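Local coordinates for bacteriorhodopsin (Nanosalina sp., PDB 6EYU), which pumps protons inward across the membrane as a retinal-binding xenorhodopsin, probably driven by light as in other microbial rhodopsins, at residues A[125-130]-A[188-193]; A[175-180]-A[203-208]; A[181-186]-A[194-199]. All coordinates share one frame; numbering follows the deposited sequence.

Contact 1 of 3, residues A[125-130]-A[188-193]. With RET (retinal), chain D.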
loop_
_atom_site.group_PDB
_atom_site.type_symbol
_atom_site.label_atom_id
_atom_site.label_comp_id
_atom_site.label_asym_id
_atom_site.label_seq_id
_atom_site.Cartn_x
_atom_site.Cartn_y
_atom_site.Cartn_z
ATOM N N GLY A 125 14.554 -6.141 -18.130
ATOM C CA GLY A 125 15.354 -7.162 -18.796
ATOM C C GLY A 125 16.757 -7.243 -18.228
ATOM O O GLY A 125 17.713 -7.535 -18.948
ATOM N N SER A 126 16.877 -6.997 -16.929
ATOM C CA SER A 126 18.177 -6.965 -16.268
ATOM C C SER A 126 18.150 -7.810 -14.999
ATOM O O SER A 126 17.166 -7.802 -14.260
ATOM C CB SER A 126 18.559 -5.524 -15.922
ATOM O OG SER A 126 19.828 -5.470 -15.294
ATOM N N ILE A 127 19.252 -8.503 -14.728
ATOM C CA ILE A 127 19.301 -9.452 -13.623
ATOM C C ILE A 127 19.737 -8.768 -12.331
ATOM O O ILE A 127 19.764 -9.391 -11.270
ATOM C CB ILE A 127 20.271 -10.611 -13.918
ATOM C CG1 ILE A 127 19.970 -11.800 -13.001
ATOM C CG2 ILE A 127 21.711 -10.159 -13.730
ATOM C CD1 ILE A 127 18.654 -12.482 -13.299
ATOM N N THR A 128 20.115 -7.498 -12.430
ATOM C CA THR A 128 20.707 -6.794 -11.300
ATOM C C THR A 128 19.769 -6.814 -10.097
ATOM O O THR A 128 20.153 -7.261 -9.016
ATOM C CB THR A 128 21.045 -5.333 -11.651
ATOM O OG1 THR A 128 22.115 -5.300 -12.601
ATOM C CG2 THR A 128 21.454 -4.565 -10.402
ATOM N N PRO A 129 18.524 -6.348 -10.285
ATOM C CA PRO A 129 17.586 -6.251 -9.169
ATOM C C PRO A 129 17.302 -7.608 -8.535
ATOM O O PRO A 129 17.222 -7.714 -7.312
ATOM C CB PRO A 129 16.313 -5.686 -9.818
ATOM C CG PRO A 129 16.750 -5.104 -11.121
ATOM C CD PRO A 129 17.913 -5.938 -11.559
ATOM N N TYR A 130 17.250 -8.650 -9.360
ATOM C CA TYR A 130 17.106 -10.013 -8.863
ATOM C C TYR A 130 18.108 -10.283 -7.744
ATOM O O TYR A 130 17.779 -10.930 -6.750
ATOM C CB TYR A 130 17.307 -11.019 -9.998
ATOM C CG TYR A 130 17.388 -12.459 -9.537
ATOM C CD1 TYR A 130 18.618 -13.060 -9.300
ATOM C CD2 TYR A 130 16.254 -13.260 -9.504
ATOM C CE1 TYR A 130 18.708 -14.398 -8.964
ATOM C CE2 TYR A 130 16.333 -14.598 -9.168
ATOM C CZ TYR A 130 17.561 -15.161 -8.894
ATOM O OH TYR A 130 17.644 -16.490 -8.546
ATOM N N ALA A 188 11.020 -13.196 -21.147
ATOM C CA ALA A 188 10.832 -11.893 -20.521
ATOM C C ALA A 188 11.747 -11.732 -19.311
ATOM O O ALA A 188 12.228 -10.633 -19.033
ATOM C CB ALA A 188 9.380 -11.710 -20.112
ATOM N N LEU A 189 11.908 -12.804 -18.541
ATOM C CA LEU A 189 12.681 -12.736 -17.304
ATOM C C LEU A 189 14.105 -13.246 -17.503
ATOM O O LEU A 189 14.322 -14.264 -18.160
ATOM C CB LEU A 189 11.987 -13.517 -16.182
ATOM C CG LEU A 189 11.490 -14.930 -16.494
ATOM C CD1 LEU A 189 12.515 -15.966 -16.058
ATOM C CD2 LEU A 189 10.156 -15.181 -15.807
ATOM N N PRO A 190 15.086 -12.496 -16.976
ATOM C CA PRO A 190 16.400 -12.365 -17.604
ATOM C C PRO A 190 17.446 -13.302 -17.006
ATOM O O PRO A 190 18.625 -12.955 -16.947
ATOM C CB PRO A 190 16.776 -10.912 -17.313
ATOM C CG PRO A 190 16.086 -10.605 -16.031
ATOM C CD PRO A 190 14.794 -11.370 -16.073
ATOM N N GLY A 191 17.016 -14.485 -16.578
ATOM C CA GLY A 191 17.944 -15.559 -16.248
ATOM C C GLY A 191 18.876 -15.877 -17.402
ATOM O O GLY A 191 18.504 -15.736 -18.567
ATOM N N SER A 192 20.096 -16.288 -17.076
ATOM C CA SER A 192 21.013 -16.826 -18.074
ATOM C C SER A 192 20.548 -18.199 -18.550
ATOM O O SER A 192 20.988 -18.687 -19.592
ATOM C CB SER A 192 22.428 -16.927 -17.499
ATOM O OG SER A 192 22.470 -17.823 -16.403
ATOM N N LEU A 193 19.633 -18.805 -17.799
ATOM C CA LEU A 193 19.272 -20.202 -18.013
ATOM C C LEU A 193 17.888 -20.317 -18.649
ATOM O O LEU A 193 17.029 -19.459 -18.452
ATOM C CB LEU A 193 19.299 -20.968 -16.688
ATOM C CG LEU A 193 20.668 -21.093 -16.015
ATOM C CD1 LEU A 193 20.630 -22.145 -14.916
ATOM C CD2 LEU A 193 21.745 -21.423 -17.038
HETATM C C1 RET D . 11.456 -13.212 -6.994
HETATM C C2 RET D . 12.214 -12.115 -7.748
HETATM C C3 RET D . 13.707 -12.426 -7.842
HETATM C C4 RET D . 14.337 -12.412 -6.453
HETATM C C5 RET D . 13.463 -13.174 -5.456
HETATM C C6 RET D . 12.176 -13.559 -5.684
HETATM C C7 RET D . 11.471 -14.314 -4.665
HETATM C C8 RET D . 10.169 -14.675 -4.839
HETATM C C9 RET D . 9.468 -15.331 -3.764
HETATM C C10 RET D . 8.151 -15.753 -3.923
HETATM C C11 RET D . 7.403 -16.472 -2.964
HETATM C C12 RET D . 6.098 -16.658 -3.406
HETATM C C13 RET D . 5.044 -17.221 -2.653
HETATM C C14 RET D . 3.764 -17.338 -3.211
HETATM C C15 RET D . 2.615 -17.770 -2.555
HETATM C C16 RET D . 10.052 -12.720 -6.639
HETATM C C17 RET D . 11.370 -14.479 -7.848
HETATM C C18 RET D . 14.091 -13.553 -4.113
HETATM C C19 RET D . 10.195 -15.607 -2.447
HETATM C C20 RET D . 5.308 -17.728 -1.234
#

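Contact 2 of 3, residues A[175-180]-A[203-208]. With RET (retinal), chain D; MUN ([(2~{S})-2,3-bis(oxidanyl)propyl] (~{E})-undec-2-enoate), chain S.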
loop_
_atom_site.group_PDB
_atom_site.type_symbol
_atom_site.label_atom_id
_atom_site.label_comp_id
_atom_site.label_asym_id
_atom_site.label_seq_id
_atom_site.Cartn_x
_atom_site.Cartn_y
_atom_site.Cartn_z
ATOM N N LEU A 175 12.805 -20.227 -0.867
ATOM C CA LEU A 175 14.066 -20.236 -1.599
ATOM C C LEU A 175 13.893 -20.866 -2.976
ATOM O O LEU A 175 14.686 -20.619 -3.885
ATOM C CB LEU A 175 15.133 -20.995 -0.810
ATOM C CG LEU A 175 15.459 -20.410 0.564
ATOM C CD1 LEU A 175 16.168 -21.439 1.432
ATOM C CD2 LEU A 175 16.299 -19.150 0.423
ATOM N N SER A 176 12.856 -21.683 -3.125
ATOM C CA SER A 176 12.631 -22.405 -4.372
ATOM C C SER A 176 12.242 -21.445 -5.491
ATOM O O SER A 176 12.501 -21.712 -6.665
ATOM C CB SER A 176 11.540 -23.463 -4.186
ATOM O OG SER A 176 10.274 -22.859 -3.985
ATOM N N TYR A 177 11.707 -20.287 -5.115
ATOM C CA TYR A 177 11.035 -19.412 -6.069
ATOM C C TYR A 177 12.043 -18.663 -6.937
ATOM O O TYR A 177 11.922 -18.652 -8.162
ATOM C CB TYR A 177 10.133 -18.414 -5.341
ATOM C CG TYR A 177 8.823 -19.006 -4.870
ATOM C CD1 TYR A 177 7.705 -19.010 -5.693
ATOM C CD2 TYR A 177 8.705 -19.558 -3.603
ATOM C CE1 TYR A 177 6.509 -19.561 -5.271
ATOM C CE2 TYR A 177 7.511 -20.103 -3.168
ATOM C CZ TYR A 177 6.421 -20.115 -4.012
ATOM O OH TYR A 177 5.231 -20.657 -3.584
ATOM N N PRO A 178 13.046 -18.036 -6.304
ATOM C CA PRO A 178 14.121 -17.408 -7.068
ATOM C C PRO A 178 14.901 -18.413 -7.907
ATOM O O PRO A 178 15.497 -18.044 -8.919
ATOM C CB PRO A 178 15.023 -16.793 -5.987
ATOM C CG PRO A 178 14.626 -17.444 -4.705
ATOM C CD PRO A 178 13.182 -17.806 -4.856
ATOM N N THR A 179 14.784 -19.691 -7.560
ATOM C CA THR A 179 15.424 -20.752 -8.328
ATOM C C THR A 179 14.641 -21.053 -9.601
ATOM O O THR A 179 15.191 -21.011 -10.702
ATOM C CB THR A 179 15.551 -22.046 -7.503
ATOM O OG1 THR A 179 16.207 -21.763 -6.260
ATOM C CG2 THR A 179 16.348 -23.091 -8.268
ATOM N N VAL A 180 13.349 -21.331 -9.452
ATOM C CA VAL A 180 12.490 -21.597 -10.602
ATOM C C VAL A 180 12.426 -20.380 -11.519
ATOM O O VAL A 180 12.509 -20.507 -12.741
ATOM C CB VAL A 180 11.059 -21.971 -10.170
ATOM C CG1 VAL A 180 10.656 -21.192 -8.927
ATOM C CG2 VAL A 180 10.081 -21.720 -11.306
ATOM N N ILE A 203 3.311 -24.396 -14.060
ATOM C CA ILE A 203 2.959 -25.484 -13.154
ATOM C C ILE A 203 3.672 -25.309 -11.817
ATOM O O ILE A 203 3.039 -25.305 -10.762
ATOM C CB ILE A 203 3.332 -26.863 -13.735
ATOM C CG1 ILE A 203 2.895 -26.969 -15.197
ATOM C CG2 ILE A 203 2.683 -27.969 -12.915
ATOM C CD1 ILE A 203 1.469 -26.531 -15.445
ATOM N N ALA A 204 4.985 -25.110 -11.874
ATOM C CA ALA A 204 5.794 -24.982 -10.667
ATOM C C ALA A 204 5.279 -23.840 -9.798
ATOM O O ALA A 204 5.241 -23.947 -8.573
ATOM C CB ALA A 204 7.252 -24.751 -11.033
ATOM N N LEU A 205 4.913 -22.736 -10.441
ATOM C CA LEU A 205 4.425 -21.559 -9.731
ATOM C C LEU A 205 2.923 -21.663 -9.480
ATOM O O LEU A 205 2.276 -20.677 -9.127
ATOM C CB LEU A 205 4.726 -20.294 -10.538
ATOM C CG LEU A 205 6.014 -19.549 -10.182
ATOM C CD1 LEU A 205 7.018 -20.479 -9.516
ATOM C CD2 LEU A 205 6.616 -18.911 -11.425
ATOM N N VAL A 206 2.366 -22.846 -9.713
ATOM C CA VAL A 206 1.067 -23.200 -9.151
ATOM C C VAL A 206 1.235 -24.125 -7.952
ATOM O O VAL A 206 0.635 -23.906 -6.899
ATOM C CB VAL A 206 0.171 -23.896 -10.194
ATOM C CG1 VAL A 206 -0.981 -24.613 -9.510
ATOM C CG2 VAL A 206 -0.348 -22.885 -11.206
ATOM N N VAL A 207 2.075 -25.145 -8.106
ATOM C CA VAL A 207 2.180 -26.200 -7.107
ATOM C C VAL A 207 2.922 -25.710 -5.867
ATOM O O VAL A 207 2.586 -26.088 -4.745
ATOM C CB VAL A 207 2.905 -27.439 -7.666
ATOM C CG1 VAL A 207 4.368 -27.122 -7.936
ATOM C CG2 VAL A 207 2.774 -28.608 -6.703
ATOM N N LEU A 208 3.913 -24.848 -6.071
ATOM C CA LEU A 208 4.715 -24.339 -4.964
ATOM C C LEU A 208 3.904 -23.371 -4.108
ATOM O O LEU A 208 4.004 -23.388 -2.880
ATOM C CB LEU A 208 5.977 -23.648 -5.486
ATOM C CG LEU A 208 7.089 -24.587 -5.959
ATOM C CD1 LEU A 208 8.175 -23.811 -6.688
ATOM C CD2 LEU A 208 7.675 -25.361 -4.788
HETATM C C1 RET D . 11.456 -13.212 -6.994
HETATM C C2 RET D . 12.214 -12.115 -7.748
HETATM C C3 RET D . 13.707 -12.426 -7.842
HETATM C C4 RET D . 14.337 -12.412 -6.453
HETATM C C5 RET D . 13.463 -13.174 -5.456
HETATM C C6 RET D . 12.176 -13.559 -5.684
HETATM C C7 RET D . 11.471 -14.314 -4.665
HETATM C C8 RET D . 10.169 -14.675 -4.839
HETATM C C9 RET D . 9.468 -15.331 -3.764
HETATM C C10 RET D . 8.151 -15.753 -3.923
HETATM C C11 RET D . 7.403 -16.472 -2.964
HETATM C C12 RET D . 6.098 -16.658 -3.406
HETATM C C13 RET D . 5.044 -17.221 -2.653
HETATM C C14 RET D . 3.764 -17.338 -3.211
HETATM C C15 RET D . 2.615 -17.770 -2.555
HETATM C C16 RET D . 10.052 -12.720 -6.639
HETATM C C17 RET D . 11.370 -14.479 -7.848
HETATM C C18 RET D . 14.091 -13.553 -4.113
HETATM C C19 RET D . 10.195 -15.607 -2.447
HETATM C C20 RET D . 5.308 -17.728 -1.234
HETATM C CAR MUN S . 6.908 -29.982 -4.260
HETATM C CAQ MUN S . 6.889 -30.648 -5.636
HETATM C CAP MUN S . 7.432 -29.674 -6.684
HETATM C CAO MUN S . 6.646 -29.855 -7.984
HETATM C CAN MUN S . 7.406 -29.211 -9.143
HETATM C CAM MUN S . 6.434 -28.955 -10.297
HETATM C CAK MUN S . 6.864 -29.761 -11.524
HETATM C CAH MUN S . 7.365 -28.798 -12.603
HETATM C CAF MUN S . 8.173 -29.561 -13.658
HETATM C CAC MUN S . 9.704 -29.456 -13.536
HETATM C CAA MUN S . 10.567 -30.154 -14.602
HETATM O OAD MUN S . 10.115 -31.100 -15.247
HETATM O OAB MUN S . 11.881 -29.797 -14.605
HETATM C CAE MUN S . 12.665 -30.887 -15.105
HETATM C CAG MUN S . 13.288 -30.500 -16.448
HETATM O OAJ MUN S . 12.648 -29.323 -16.950
HETATM C CAI MUN S . 14.781 -30.227 -16.259
HETATM O OAL MUN S . 15.521 -30.886 -17.290
#

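Contact 3 of 3, residues A[181-186]-A[194-199]. With MUN ([(2~{S})-2,3-bis(oxidanyl)propyl] (~{E})-undec-2-enoate), chain S; RET (retinal), chain D.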
loop_
_atom_site.group_PDB
_atom_site.type_symbol
_atom_site.label_atom_id
_atom_site.label_comp_id
_atom_site.label_asym_id
_atom_site.label_seq_id
_atom_site.Cartn_x
_atom_site.Cartn_y
_atom_site.Cartn_z
ATOM N N TRP A 181 12.357 -19.196 -10.921
ATOM C CA TRP A 181 12.330 -17.951 -11.681
ATOM C C TRP A 181 13.566 -17.842 -12.567
ATOM O O TRP A 181 13.465 -17.516 -13.750
ATOM C CB TRP A 181 12.263 -16.754 -10.729
ATOM C CG TRP A 181 11.959 -15.451 -11.411
ATOM C CD1 TRP A 181 10.733 -14.865 -11.539
ATOM C CD2 TRP A 181 12.913 -14.477 -11.856
ATOM N NE1 TRP A 181 10.864 -13.593 -12.040
ATOM C CE2 TRP A 181 12.191 -13.335 -12.255
ATOM C CE3 TRP A 181 14.310 -14.450 -11.924
ATOM C CZ2 TRP A 181 12.815 -12.199 -12.767
ATOM C CZ3 TRP A 181 14.926 -13.328 -12.447
ATOM C CH2 TRP A 181 14.179 -12.216 -12.857
ATOM N N TYR A 182 14.712 -18.236 -12.022
ATOM C CA TYR A 182 15.990 -18.024 -12.690
ATOM C C TYR A 182 16.166 -19.005 -13.844
ATOM O O TYR A 182 16.644 -18.636 -14.917
ATOM C CB TYR A 182 17.143 -18.177 -11.696
ATOM C CG TYR A 182 18.475 -17.701 -12.231
ATOM C CD1 TYR A 182 19.308 -18.564 -12.929
ATOM C CD2 TYR A 182 18.820 -16.357 -12.182
ATOM C CE1 TYR A 182 20.478 -18.114 -13.510
ATOM C CE2 TYR A 182 19.986 -15.897 -12.763
ATOM C CZ TYR A 182 20.807 -16.778 -13.432
ATOM O OH TYR A 182 21.981 -16.329 -13.994
ATOM N N ILE A 183 15.770 -20.255 -13.622
ATOM C CA ILE A 183 16.017 -21.315 -14.594
ATOM C C ILE A 183 14.908 -21.374 -15.639
ATOM O O ILE A 183 15.055 -22.024 -16.674
ATOM C CB ILE A 183 16.133 -22.693 -13.912
ATOM C CG1 ILE A 183 14.792 -23.105 -13.302
ATOM C CG2 ILE A 183 17.215 -22.669 -12.844
ATOM C CD1 ILE A 183 14.725 -24.567 -12.921
ATOM N N SER A 184 13.834 -20.627 -15.405
ATOM C CA SER A 184 12.726 -20.569 -16.352
ATOM C C SER A 184 13.172 -19.926 -17.660
ATOM O O SER A 184 13.964 -18.984 -17.663
ATOM C CB SER A 184 11.555 -19.782 -15.758
ATOM O OG SER A 184 10.685 -19.320 -16.776
ATOM N N GLY A 185 12.676 -20.459 -18.771
ATOM C CA GLY A 185 13.098 -20.008 -20.092
ATOM C C GLY A 185 12.059 -19.121 -20.750
ATOM O O GLY A 185 12.013 -19.007 -21.974
ATOM N N ILE A 186 11.227 -18.486 -19.931
ATOM C CA ILE A 186 10.383 -17.393 -20.398
ATOM C C ILE A 186 11.228 -16.172 -20.740
ATOM O O ILE A 186 11.979 -15.671 -19.903
ATOM C CB ILE A 186 9.340 -16.997 -19.336
ATOM C CG1 ILE A 186 8.237 -18.055 -19.256
ATOM C CG2 ILE A 186 8.741 -15.638 -19.663
ATOM C CD1 ILE A 186 7.386 -17.955 -18.008
ATOM N N ASN A 194 17.670 -21.406 -19.381
ATOM C CA ASN A 194 16.422 -21.607 -20.111
ATOM C C ASN A 194 15.955 -23.055 -19.991
ATOM O O ASN A 194 15.739 -23.732 -20.996
ATOM C CB ASN A 194 16.608 -21.251 -21.588
ATOM C CG ASN A 194 15.940 -19.941 -21.960
ATOM O OD1 ASN A 194 15.028 -19.913 -22.786
ATOM N ND2 ASN A 194 16.478 -18.839 -21.451
ATOM N N ILE A 195 15.824 -23.534 -18.757
ATOM C CA ILE A 195 15.675 -24.963 -18.505
ATOM C C ILE A 195 14.209 -25.381 -18.559
ATOM O O ILE A 195 13.869 -26.404 -19.152
ATOM C CB ILE A 195 16.253 -25.354 -17.131
ATOM C CG1 ILE A 195 17.781 -25.375 -17.185
ATOM C CG2 ILE A 195 15.726 -26.715 -16.705
ATOM C CD1 ILE A 195 18.437 -25.405 -15.822
ATOM N N LEU A 196 13.353 -24.618 -17.886
ATOM C CA LEU A 196 11.910 -24.820 -17.986
ATOM C C LEU A 196 11.345 -24.064 -19.184
ATOM O O LEU A 196 11.715 -22.919 -19.439
ATOM C CB LEU A 196 11.212 -24.354 -16.707
ATOM C CG LEU A 196 11.893 -24.724 -15.387
ATOM C CD1 LEU A 196 11.065 -24.231 -14.210
ATOM C CD2 LEU A 196 12.117 -26.225 -15.296
ATOM N N ASP A 197 10.387 -24.683 -19.867
ATOM C CA ASP A 197 9.472 -23.952 -20.737
ATOM C C ASP A 197 8.358 -23.303 -19.922
ATOM O O ASP A 197 8.207 -23.586 -18.733
ATOM C CB ASP A 197 8.869 -24.894 -21.780
ATOM C CG ASP A 197 7.736 -25.733 -21.223
ATOM O OD1 ASP A 197 7.492 -25.668 -20.000
ATOM O OD2 ASP A 197 7.087 -26.456 -22.009
ATOM N N PRO A 198 7.578 -22.419 -20.561
ATOM C CA PRO A 198 6.627 -21.585 -19.836
ATOM C C PRO A 198 5.604 -22.394 -19.045
ATOM O O PRO A 198 5.224 -21.999 -17.942
ATOM C CB PRO A 198 5.945 -20.795 -20.950
ATOM C CG PRO A 198 6.996 -20.658 -21.997
ATOM C CD PRO A 198 7.841 -21.902 -21.916
ATOM N N THR A 199 5.173 -23.523 -19.599
ATOM C CA THR A 199 4.153 -24.346 -18.957
ATOM C C THR A 199 4.697 -24.974 -17.679
ATOM O O THR A 199 4.029 -24.979 -16.645
ATOM C CB THR A 199 3.665 -25.468 -19.893
ATOM O OG1 THR A 199 3.237 -24.905 -21.139
ATOM C CG2 THR A 199 2.513 -26.230 -19.257
HETATM C CAR MUN S . 6.908 -29.982 -4.260
HETATM C CAQ MUN S . 6.889 -30.648 -5.636
HETATM C CAP MUN S . 7.432 -29.674 -6.684
HETATM C CAO MUN S . 6.646 -29.855 -7.984
HETATM C CAN MUN S . 7.406 -29.211 -9.143
HETATM C CAM MUN S . 6.434 -28.955 -10.297
HETATM C CAK MUN S . 6.864 -29.761 -11.524
HETATM C CAH MUN S . 7.365 -28.798 -12.603
HETATM C CAF MUN S . 8.173 -29.561 -13.658
HETATM C CAC MUN S . 9.704 -29.456 -13.536
HETATM C CAA MUN S . 10.567 -30.154 -14.602
HETATM O OAD MUN S . 10.115 -31.100 -15.247
HETATM O OAB MUN S . 11.881 -29.797 -14.605
HETATM C CAE MUN S . 12.665 -30.887 -15.105
HETATM C CAG MUN S . 13.288 -30.500 -16.448
HETATM O OAJ MUN S . 12.648 -29.323 -16.950
HETATM C CAI MUN S . 14.781 -30.227 -16.259
HETATM O OAL MUN S . 15.521 -30.886 -17.290
HETATM C C1 RET D . 11.456 -13.212 -6.994
HETATM C C2 RET D . 12.214 -12.115 -7.748
HETATM C C3 RET D . 13.707 -12.426 -7.842
HETATM C C4 RET D . 14.337 -12.412 -6.453
HETATM C C5 RET D . 13.463 -13.174 -5.456
HETATM C C6 RET D . 12.176 -13.559 -5.684
HETATM C C7 RET D . 11.471 -14.314 -4.665
HETATM C C8 RET D . 10.169 -14.675 -4.839
HETATM C C9 RET D . 9.468 -15.331 -3.764
HETATM C C10 RET D . 8.151 -15.753 -3.923
HETATM C C11 RET D . 7.403 -16.472 -2.964
HETATM C C12 RET D . 6.098 -16.658 -3.406
HETATM C C13 RET D . 5.044 -17.221 -2.653
HETATM C C14 RET D . 3.764 -17.338 -3.211
HETATM C C15 RET D . 2.615 -17.770 -2.555
HETATM C C16 RET D . 10.052 -12.720 -6.639
HETATM C C17 RET D . 11.370 -14.479 -7.848
HETATM C C18 RET D . 14.091 -13.553 -4.113
HETATM C C19 RET D . 10.195 -15.607 -2.447
HETATM C C20 RET D . 5.308 -17.728 -1.234
#

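Contact 1 of 3, residues A[125-130]-A[188-193]
P190 lays its pyrrolidine ring against the backbone on both sides of S126, with its CB 3.8 Å from C of G125 and its CG 3.5 Å from O of S126. This backbone follows a Schellman motif: G125, at a positive phi of 59°, is the C-prime residue that ends helix 101-124, with G125 N bonded back to Q122 O. The loop 188-193 thus packs on the turn that links this helix to helix 128-145.

I127 approaches P190 from the carbonyl side. Its CG1 stands anti to the backbone N (chi1 -161°), and CD1 beyond it comes within 3.7 Å of P190 O and 4.2 Å of P190 CG. The same methyl is 4.2 Å from G191 N, which makes a weak bond to L189 O (3.1 Å) across the proline. Everything that passes between the two segments is van der Waals contact.

S126 looks away from the loop, and its OG makes a weak hydrogen bond to N64 OD1 of a second subunit, so the turn also faces the trimer interface. Y130, in the first turn of helix 128-145, reaches inward to the pocket: its OH is hydrogen-bonded to P178 O, and its CD2 lies 3.2 Å from C3 of the retinal ring.

Contact 2 of 3, residues A[175-180]-A[203-208]
This is antiparallel helix-to-helix packing in the buried core beside the retinal, between the last third of helix 157-183 and the first half of helix 198-230. The two short axes run at 174° to each other and approach to 10.8 Å, a spacing filled by side chains from both helices.

V180 points at the partner helix and straddles L205. Its CG1 and CG2 each lie 3.8 Å from L205 CD1, while CG2 also meets A204 CB; CG1 sits between the backbone N and the carbonyl carbon (chi1 35°), which turns the fork of methyls toward the leucine. One turn nearer the helix start, S176 sets its OG against both end methyls of L208, 3.6 Å from CD1. The hydroxyl is not left to this apolar company, since it is hydrogen-bonded to F173 O within its own helix.

In the seven-helix rhodopsin bundle these are the sixth and seventh transmembrane helices, the seventh being the one that carries the Schiff-base lysine in this family. Y177 joins their interface to the chromophore. One face of its ring lies on the polyene, with retinal C11 3.3 Å above the plane and over the ring centre, and its far end reaches L208, CZ standing 3.9 Å from L208 CB. P178 breaks the helical bonding because its N has no hydrogen to give, and its CB lies 3.9 Å from the retinal methyl C18. L205 reaches W73 and W77 of helix 72-93, and its O accepts from Y59 OH. On the outer side of helix 198-230, V207 CG1 meets the lipid chain of MUN, 3.6 Å from CAO.

Contact 3 of 3, residues A[181-186]-A[194-199]
The carboxamide of N194 lays one face over the backbone of G185, its CG 3.4 Å from G185 CA. A second flat group, the indole of W181, is covered on both faces: retinal methyl C17 lies over one, 3.7 Å from W181 CG, with the Y130 ring on that side at the CZ3 rim; L189 lies under the opposite face, and P190 at the CH2 corner on that side. At the indole edge NE1 is hydrogen-bonded to Y74 OH.

Between the segments the backbones join in a single beta bridge, S184 with L196. I183 O accepts I195 N at 2.7 Å, nearly along the C=O axis, and a weak bond from L196 N; G185 N returns a 2.7 Å bond to L196 O. G185, without a side chain, fits closely against L196 O and N194 OD1.

I183 and L196 cross obliquely, with I183 CD1 3.8 Å from L196 CG, while L196 CD2 meets the MUN glycerol oxygen OAJ at 3.6 Å. An alanine in place of L196 would probably open a gap beside I183 and V180 and take away the methyl that meets the lipid headgroup, leaving I195 there. Further on, I186 CG1 rests 4.0 Å from P198 CB.

The bridge thus joins the end of helix 157-183 to the start of helix 198-230, where D197 is the N-cap and its OD1 accepts Q200 N; V2 and A5 of helix 2-7 pack on I186 and P198.

In the fold
From the N terminus, 125-130 comes first, at the turn into helix 128-145. Helix 157-183 then supplies 175-180 for contact 2 and, at its end, 181-186 for contact 3. The following loop, 188-193, returns to 125-130 and closes contact 1 over 57 intervening residues. Next, 194-199 closes contact 3 across seven residues, and 203-208 closes contact 2 around it. Contact 3 therefore nests within contact 2, both pairing helix 157-183 with helix 198-230, whereas contact 1 crosses both and brings in helix 128-145. Residues of all three touch the retinal, and S192 OG to Y182 OH, at 2.9 Å, probably hydrogen-bonds contact 1 to contact 3.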